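Side-chain contacts in beta-N-acetylhexosaminidase (Bacteroides fragilis, PDB 4PYS), which probably hydrolyses terminal N-acetylhexosamine residues from glycans, as a beta-N-acetylhexosaminidase of glycoside hydrolase family 20: residues A[371-374]-A[375-378]; A[327-330]-A[331-334]; A[223-226]-A[227-231]. All coordinates share one frame; numbering follows the deposited sequence.

Contact 1: residues A[371-374]-A[375-378]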
loop_
_atom_site.group_PDB
_atom_site.type_symbol
_atom_site.label_atom_id
_atom_site.label_comp_id
_atom_site.label_asym_id
_atom_site.label_seq_id
_atom_site.Cartn_x
_atom_site.Cartn_y
_atom_site.Cartn_z
ATOM N N LEU A 371 3.615 16.070 -10.344
ATOM C CA LEU A 371 2.475 16.694 -9.696
ATOM C C LEU A 371 1.957 17.843 -10.559
ATOM O O LEU A 371 0.757 17.961 -10.799
ATOM C CB LEU A 371 2.874 17.222 -8.316
ATOM C CG LEU A 371 1.811 18.069 -7.618
ATOM C CD1 LEU A 371 0.605 17.223 -7.339
ATOM C CD2 LEU A 371 2.334 18.675 -6.323
ATOM N N LYS A 372 2.869 18.689 -11.032
ATOM C CA LYS A 372 2.479 19.833 -11.857
ATOM C C LYS A 372 1.835 19.429 -13.188
ATOM O O LYS A 372 0.856 20.037 -13.620
ATOM C CB LYS A 372 3.670 20.766 -12.097
ATOM C CG LYS A 372 3.974 21.692 -10.922
ATOM C CD LYS A 372 4.883 22.860 -11.316
ATOM C CE LYS A 372 6.366 22.491 -11.277
ATOM N NZ LYS A 372 6.860 21.896 -12.552
ATOM N N ASN A 373 2.373 18.407 -13.844
ATOM C CA ASN A 373 1.816 17.993 -15.133
ATOM C C ASN A 373 0.508 17.220 -14.985
ATOM O O ASN A 373 -0.363 17.281 -15.852
ATOM C CB ASN A 373 2.842 17.201 -15.941
ATOM C CG ASN A 373 3.959 18.080 -16.467
ATOM O OD1 ASN A 373 3.919 19.297 -16.307
ATOM N ND2 ASN A 373 4.957 17.471 -17.095
ATOM N N ALA A 374 0.372 16.496 -13.880
ATOM C CA ALA A 374 -0.881 15.814 -13.588
ATOM C C ALA A 374 -2.025 16.814 -13.391
ATOM O O ALA A 374 -3.128 16.592 -13.888
ATOM C CB ALA A 374 -0.733 14.911 -12.380
ATOM N N VAL A 375 -1.775 17.912 -12.679
ATOM C CA VAL A 375 -2.823 18.924 -12.518
ATOM C C VAL A 375 -3.180 19.612 -13.849
ATOM O O VAL A 375 -4.353 19.880 -14.107
ATOM C CB VAL A 375 -2.522 19.974 -11.397
ATOM C CG1 VAL A 375 -1.959 19.310 -10.163
ATOM C CG2 VAL A 375 -1.597 21.081 -11.884
ATOM N N ARG A 376 -2.180 19.872 -14.696
ATOM C CA ARG A 376 -2.408 20.493 -16.008
ATOM C C ARG A 376 -3.317 19.637 -16.874
ATOM O O ARG A 376 -4.058 20.152 -17.705
ATOM C CB ARG A 376 -1.089 20.698 -16.765
ATOM C CG ARG A 376 -0.194 21.827 -16.264
ATOM C CD ARG A 376 1.139 21.862 -17.025
ATOM N NE ARG A 376 0.972 22.177 -18.440
ATOM C CZ ARG A 376 0.979 21.280 -19.425
ATOM N NH1 ARG A 376 0.817 21.673 -20.682
ATOM N NH2 ARG A 376 1.149 19.991 -19.158
ATOM N N HIS A 377 -3.240 18.325 -16.681
ATOM C CA HIS A 377 -3.974 17.373 -17.511
ATOM C C HIS A 377 -5.184 16.792 -16.787
ATOM O O HIS A 377 -5.847 15.892 -17.306
ATOM C CB HIS A 377 -3.044 16.235 -17.946
ATOM C CG HIS A 377 -2.063 16.624 -19.009
ATOM N ND1 HIS A 377 -2.420 16.787 -20.330
ATOM C CD2 HIS A 377 -0.731 16.873 -18.948
ATOM C CE1 HIS A 377 -1.356 17.128 -21.036
ATOM N NE2 HIS A 377 -0.318 17.185 -20.220
ATOM N N ASN A 378 -5.448 17.294 -15.583
ATOM C CA ASN A 378 -6.585 16.844 -14.775
ATOM C C ASN A 378 -6.508 15.371 -14.333
ATOM O O ASN A 378 -7.539 14.707 -14.217
ATOM C CB ASN A 378 -7.896 17.100 -15.533
ATOM C CG ASN A 378 -9.084 17.297 -14.612
ATOM O OD1 ASN A 378 -9.042 18.111 -13.687
ATOM N ND2 ASN A 378 -10.159 16.561 -14.873
#
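Val375 N donates to Leu371 O at 3.2 Å, and Arg376 N to Lys372 O at the same length, the two regular i to i+4 bonds of the last turn of helix 369-376. Beyond them the pattern frays: His377 N reaches both Asn373 O and Ala374 O, each weakly. Asn378, with positive phi, turns the chain out of the helix in a Schellman motif, its N bonded back to Val375 O.

Carbon atoms pack close on the same carbonyls: Val375 CG1 lies 3.1 Å from Leu371 O, and Val375 CG2 3.2 Å from Lys372 O. CG1 also faces the end of Leu371, with CD1 4.3 Å away, a loose apolar touch. The imidazole of His377 presents its edge to the backbone, CD2 standing 3.1 Å from Asn373 O near the ring plane.

Among the polar side chains, Asn373 and Arg376 run alongside each other in the same direction, their amide and guanidinium planes turned 67° apart. Asn373 OD1 rests 3.9 Å from Arg376 CD, a packing contact, while the polar ends find partners in the loop that follows strand 337-341: ND2 bonds to Ile345 O and Arg376 NH2 forms a salt bridge with Asp348. The Arg376 chain bends at chi3 (65°), which brings its guanidinium back beside Asn373. His377 NE2 also bonds to Asp348 OD1, so one carboxylate oxygen collects two donors from the helix end.

Leu371 and Ala374 form the inner face of the helix, packing on Val381 of strand 381-383 and on Trp360 and Ile358 of strand 356-360.

Contact 2: residues A[327-330]-A[331-334]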
loop_
_atom_site.group_PDB
_atom_site.type_symbol
_atom_site.label_atom_id
_atom_site.label_comp_id
_atom_site.label_asym_id
_atom_site.label_seq_id
_atom_site.Cartn_x
_atom_site.Cartn_y
_atom_site.Cartn_z
HETATM N N MSE A 327 -3.605 0.436 -22.835
HETATM C CA MSE A 327 -3.820 -0.437 -21.689
HETATM C C MSE A 327 -4.787 0.193 -20.697
HETATM O O MSE A 327 -5.614 -0.492 -20.107
HETATM C CB MSE A 327 -2.500 -0.751 -20.979
HETATM C CG MSE A 327 -1.435 -1.347 -21.880
HETATM SE SE MSE A 327 -1.933 -2.970 -22.821
HETATM C CE MSE A 327 -2.943 -3.920 -21.531
ATOM N N ALA A 328 -4.667 1.498 -20.496
ATOM C CA ALA A 328 -5.583 2.204 -19.617
ATOM C C ALA A 328 -6.995 2.169 -20.203
ATOM O O ALA A 328 -7.973 2.012 -19.473
ATOM C CB ALA A 328 -5.121 3.630 -19.405
ATOM N N ASP A 329 -7.104 2.308 -21.521
ATOM C CA ASP A 329 -8.419 2.237 -22.152
ATOM C C ASP A 329 -9.032 0.859 -21.958
ATOM O O ASP A 329 -10.241 0.730 -21.760
ATOM C CB ASP A 329 -8.352 2.589 -23.637
ATOM C CG ASP A 329 -8.865 3.986 -23.921
ATOM O OD1 ASP A 329 -10.085 4.217 -23.763
ATOM O OD2 ASP A 329 -8.048 4.851 -24.302
ATOM N N TYR A 330 -8.192 -0.170 -22.007
ATOM C CA TYR A 330 -8.655 -1.527 -21.768
ATOM C C TYR A 330 -9.198 -1.662 -20.347
ATOM O O TYR A 330 -10.270 -2.240 -20.130
ATOM C CB TYR A 330 -7.528 -2.532 -21.980
ATOM C CG TYR A 330 -8.039 -3.940 -22.020
ATOM C CD1 TYR A 330 -8.844 -4.360 -23.068
ATOM C CD2 TYR A 330 -7.749 -4.846 -21.003
ATOM C CE1 TYR A 330 -9.337 -5.637 -23.121
ATOM C CE2 TYR A 330 -8.242 -6.145 -21.050
ATOM C CZ TYR A 330 -9.039 -6.526 -22.116
ATOM O OH TYR A 330 -9.545 -7.806 -22.202
ATOM N N LEU A 331 -8.446 -1.135 -19.386
ATOM C CA LEU A 331 -8.879 -1.154 -17.997
ATOM C C LEU A 331 -10.174 -0.358 -17.849
ATOM O O LEU A 331 -11.067 -0.750 -17.096
ATOM C CB LEU A 331 -7.790 -0.602 -17.081
ATOM C CG LEU A 331 -6.633 -1.563 -16.819
ATOM C CD1 LEU A 331 -5.600 -0.903 -15.935
ATOM C CD2 LEU A 331 -7.158 -2.840 -16.178
ATOM N N LYS A 332 -10.280 0.739 -18.594
ATOM C CA LYS A 332 -11.477 1.575 -18.549
ATOM C C LYS A 332 -12.732 0.797 -18.945
ATOM O O LYS A 332 -13.771 0.918 -18.293
ATOM C CB LYS A 332 -11.319 2.813 -19.436
ATOM C CG LYS A 332 -12.480 3.791 -19.326
ATOM C CD LYS A 332 -12.179 5.096 -20.029
ATOM C CE LYS A 332 -13.421 5.967 -20.106
ATOM N NZ LYS A 332 -13.131 7.269 -20.761
ATOM N N GLN A 333 -12.635 -0.015 -19.993
ATOM C CA GLN A 333 -13.793 -0.797 -20.437
ATOM C C GLN A 333 -14.094 -1.935 -19.458
ATOM O O GLN A 333 -15.156 -2.545 -19.510
ATOM C CB GLN A 333 -13.625 -1.298 -21.882
ATOM C CG GLN A 333 -12.739 -2.527 -22.076
ATOM C CD GLN A 333 -12.469 -2.822 -23.554
ATOM O OE1 GLN A 333 -12.144 -1.921 -24.328
ATOM N NE2 GLN A 333 -12.607 -4.086 -23.945
ATOM N N LYS A 334 -13.157 -2.197 -18.550
ATOM C CA LYS A 334 -13.367 -3.157 -17.469
ATOM C C LYS A 334 -13.835 -2.481 -16.185
ATOM O O LYS A 334 -14.038 -3.141 -15.165
ATOM C CB LYS A 334 -12.079 -3.916 -17.174
ATOM C CG LYS A 334 -11.623 -4.807 -18.304
ATOM C CD LYS A 334 -10.526 -5.718 -17.817
ATOM C CE LYS A 334 -10.642 -7.068 -18.474
ATOM N NZ LYS A 334 -11.903 -7.793 -18.139
#
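Tyr330 lies against both Gln333 and Lys334 at the C-terminal end of helix 316-333. With CG anti to the backbone N (chi1 -168°), its ring is carried outward from the helix, where these two later residues reach it. Both come obliquely from the same side of the ring plane. Gln333 NE2 lies nearer one flank, 3.7 Å from Tyr330 CE1, the amide and ring planes inclined at 43°. Lys334 CE lies nearer the other, 3.6 Å from Tyr330 CE2, placed there by a bend at chi3 (144°). The phenol OH is held by Asp275 OD1 of helix 264-280, to which Lys334 NZ makes a long, weak ion pair.

Leu331 adds the buried side of the turn. Its N bonds to Met327 O at 3.0 Å, and its CG rests 3.6 Å from that same oxygen. Further along, Lys332 N bonds to Ala328 O at 2.8 Å and Gln333 N to Asp329 O at 3.1 Å, but the bond from Lys334 N to Tyr330 O is weak as the helix ends.

Ala328 and Leu331 pack on Ala338 of strand 337-341, which follows directly in the chain. A helix laid against the next parallel strand in this way is characteristic of the beta/alpha barrel of family 20 catalytic domains.

Contact 3: residues A[223-226]-A[227-231]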
loop_
_atom_site.group_PDB
_atom_site.type_symbol
_atom_site.label_atom_id
_atom_site.label_comp_id
_atom_site.label_asym_id
_atom_site.label_seq_id
_atom_site.Cartn_x
_atom_site.Cartn_y
_atom_site.Cartn_z
ATOM N N GLU A 223 0.367 -4.411 -9.096
ATOM C CA GLU A 223 1.107 -3.691 -10.137
ATOM C C GLU A 223 1.701 -4.685 -11.137
ATOM O O GLU A 223 2.500 -5.548 -10.772
ATOM C CB GLU A 223 2.223 -2.832 -9.554
ATOM C CG GLU A 223 2.979 -2.019 -10.620
ATOM C CD GLU A 223 4.093 -1.167 -10.049
ATOM O OE1 GLU A 223 4.134 -0.956 -8.813
ATOM O OE2 GLU A 223 4.942 -0.685 -10.828
ATOM N N ILE A 224 1.290 -4.548 -12.390
ATOM C CA ILE A 224 1.846 -5.337 -13.479
ATOM C C ILE A 224 2.623 -4.354 -14.339
ATOM O O ILE A 224 2.027 -3.541 -15.047
ATOM C CB ILE A 224 0.746 -5.973 -14.330
ATOM C CG1 ILE A 224 -0.322 -6.616 -13.437
ATOM C CG2 ILE A 224 1.349 -7.001 -15.301
ATOM C CD1 ILE A 224 0.208 -7.765 -12.581
ATOM N N ASP A 225 3.948 -4.426 -14.275
ATOM C CA ASP A 225 4.792 -3.457 -14.964
ATOM C C ASP A 225 4.883 -3.679 -16.460
ATOM O O ASP A 225 5.167 -4.780 -16.929
ATOM C CB ASP A 225 6.190 -3.435 -14.355
ATOM C CG ASP A 225 6.307 -2.408 -13.285
ATOM O OD1 ASP A 225 5.261 -1.794 -13.016
ATOM O OD2 ASP A 225 7.402 -2.206 -12.723
HETATM N N MSE A 226 4.642 -2.607 -17.200
HETATM C CA MSE A 226 4.744 -2.627 -18.645
HETATM C C MSE A 226 4.978 -1.177 -19.065
HETATM O O MSE A 226 4.485 -0.255 -18.404
HETATM C CB MSE A 226 3.463 -3.201 -19.257
HETATM C CG MSE A 226 2.188 -2.547 -18.749
HETATM SE SE MSE A 226 0.587 -3.446 -19.411
HETATM C CE MSE A 226 0.679 -5.046 -18.292
ATOM N N PRO A 227 5.749 -0.962 -20.144
ATOM C CA PRO A 227 6.367 -1.995 -20.985
ATOM C C PRO A 227 7.727 -2.437 -20.455
ATOM O O PRO A 227 8.271 -3.434 -20.935
ATOM C CB PRO A 227 6.544 -1.277 -22.322
ATOM C CG PRO A 227 6.806 0.146 -21.929
ATOM C CD PRO A 227 6.005 0.394 -20.665
ATOM N N GLY A 228 8.262 -1.708 -19.478
ATOM C CA GLY A 228 9.568 -2.019 -18.918
ATOM C C GLY A 228 9.467 -3.050 -17.811
ATOM O O GLY A 228 8.381 -3.570 -17.550
ATOM N N HIS A 229 10.594 -3.346 -17.163
ATOM C CA HIS A 229 10.653 -4.389 -16.136
ATOM C C HIS A 229 10.094 -5.717 -16.651
ATOM O O HIS A 229 9.347 -6.405 -15.956
ATOM C CB HIS A 229 9.914 -3.939 -14.877
ATOM C CG HIS A 229 10.420 -2.645 -14.323
ATOM N ND1 HIS A 229 11.369 -2.583 -13.325
ATOM C CD2 HIS A 229 10.128 -1.363 -14.647
ATOM C CE1 HIS A 229 11.634 -1.317 -13.052
ATOM N NE2 HIS A 229 10.895 -0.558 -13.839
ATOM N N ALA A 230 10.469 -6.067 -17.877
ATOM C CA ALA A 230 9.862 -7.197 -18.572
ATOM C C ALA A 230 10.806 -8.385 -18.738
ATOM O O ALA A 230 10.392 -9.432 -19.233
ATOM C CB ALA A 230 9.348 -6.750 -19.928
ATOM N N GLU A 231 12.065 -8.215 -18.339
ATOM C CA GLU A 231 13.098 -9.229 -18.564
ATOM C C GLU A 231 12.676 -10.657 -18.185
ATOM O O GLU A 231 12.892 -11.600 -18.951
ATOM C CB GLU A 231 14.406 -8.849 -17.852
ATOM C CG GLU A 231 15.151 -7.656 -18.463
ATOM C CD GLU A 231 14.820 -6.328 -17.793
ATOM O OE1 GLU A 231 13.778 -6.236 -17.113
ATOM O OE2 GLU A 231 15.611 -5.373 -17.945
HETATM O O HOH W 1 6.764 -6.633 -15.762
#
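A single water grips the two limbs of the turn between residues 225 and 229, donating to Asp225 O at 2.7 Å and to His229 O at 2.6 Å. It links two carbonyls, both acceptors, and so ties together backbone that lacks a direct hydrogen bond between the two segments. Between them the chain reverses at Met226-Pro227, joined by a cis peptide bond, and continues through Gly228.

Across the turn the side chains of Asp225 and His229 cross obliquely. Asp225 OD2 lies over one face of the His229 imidazole, 3.3 Å above its plane and displaced toward the rim, at 3.4 Å from both CG and CD2. The carboxylate and ring planes are inclined at 51°, and the shafts of the two side chains meet as well, with Asp225 CB 3.8 Å from His229 CB. The carboxylate therefore packs on the ring without bonding to its nitrogens. Those are used in other directions: ND1 bonds to Glu170 OE1 and NE2 to Asp291 OD2, which together fix the rotation of the imidazole (chi2 -95°).

The other carboxylate oxygen of Asp225, OD1, comes within 2.5 Å of Glu223 OE2. Glu223 is in turn held by His165, His167 and Trp341. Outside this polar cluster, the side chain of Met226, a selenomethionine, packs on Phe323 of helix 316-333 and Leu270 of helix 264-280.

The turn follows strand 219-223 at its C-terminal end, where the active site of a beta/alpha barrel lies. A glycerol, probably from the crystallisation liquor, lies about 3 Å from the His229 side chain (nearest atoms), consistent with a substrate pocket here, as expected for a family 20 hexosaminidase.

Overall arrangement
All three contacts are local and follow one another along the catalytic domain without nesting or crossing. Contact 3 comes first, making the turn that leads from strand 219-223 to helix 231-236. Contact 2 then closes the last turn of helix 316-333 before strand 337-341, and contact 1 ends helix 369-376 ahead of strand 381-383. Contacts 2 and 3 touch directly, Met327 CG meeting Met226 SE at 3.8 Å, which joins the loop after strand 219-223 to the flank of a later helix. Contact 1 stands apart, its nearest atoms about 11 Å from contact 2 and about 17 Å from contact 3.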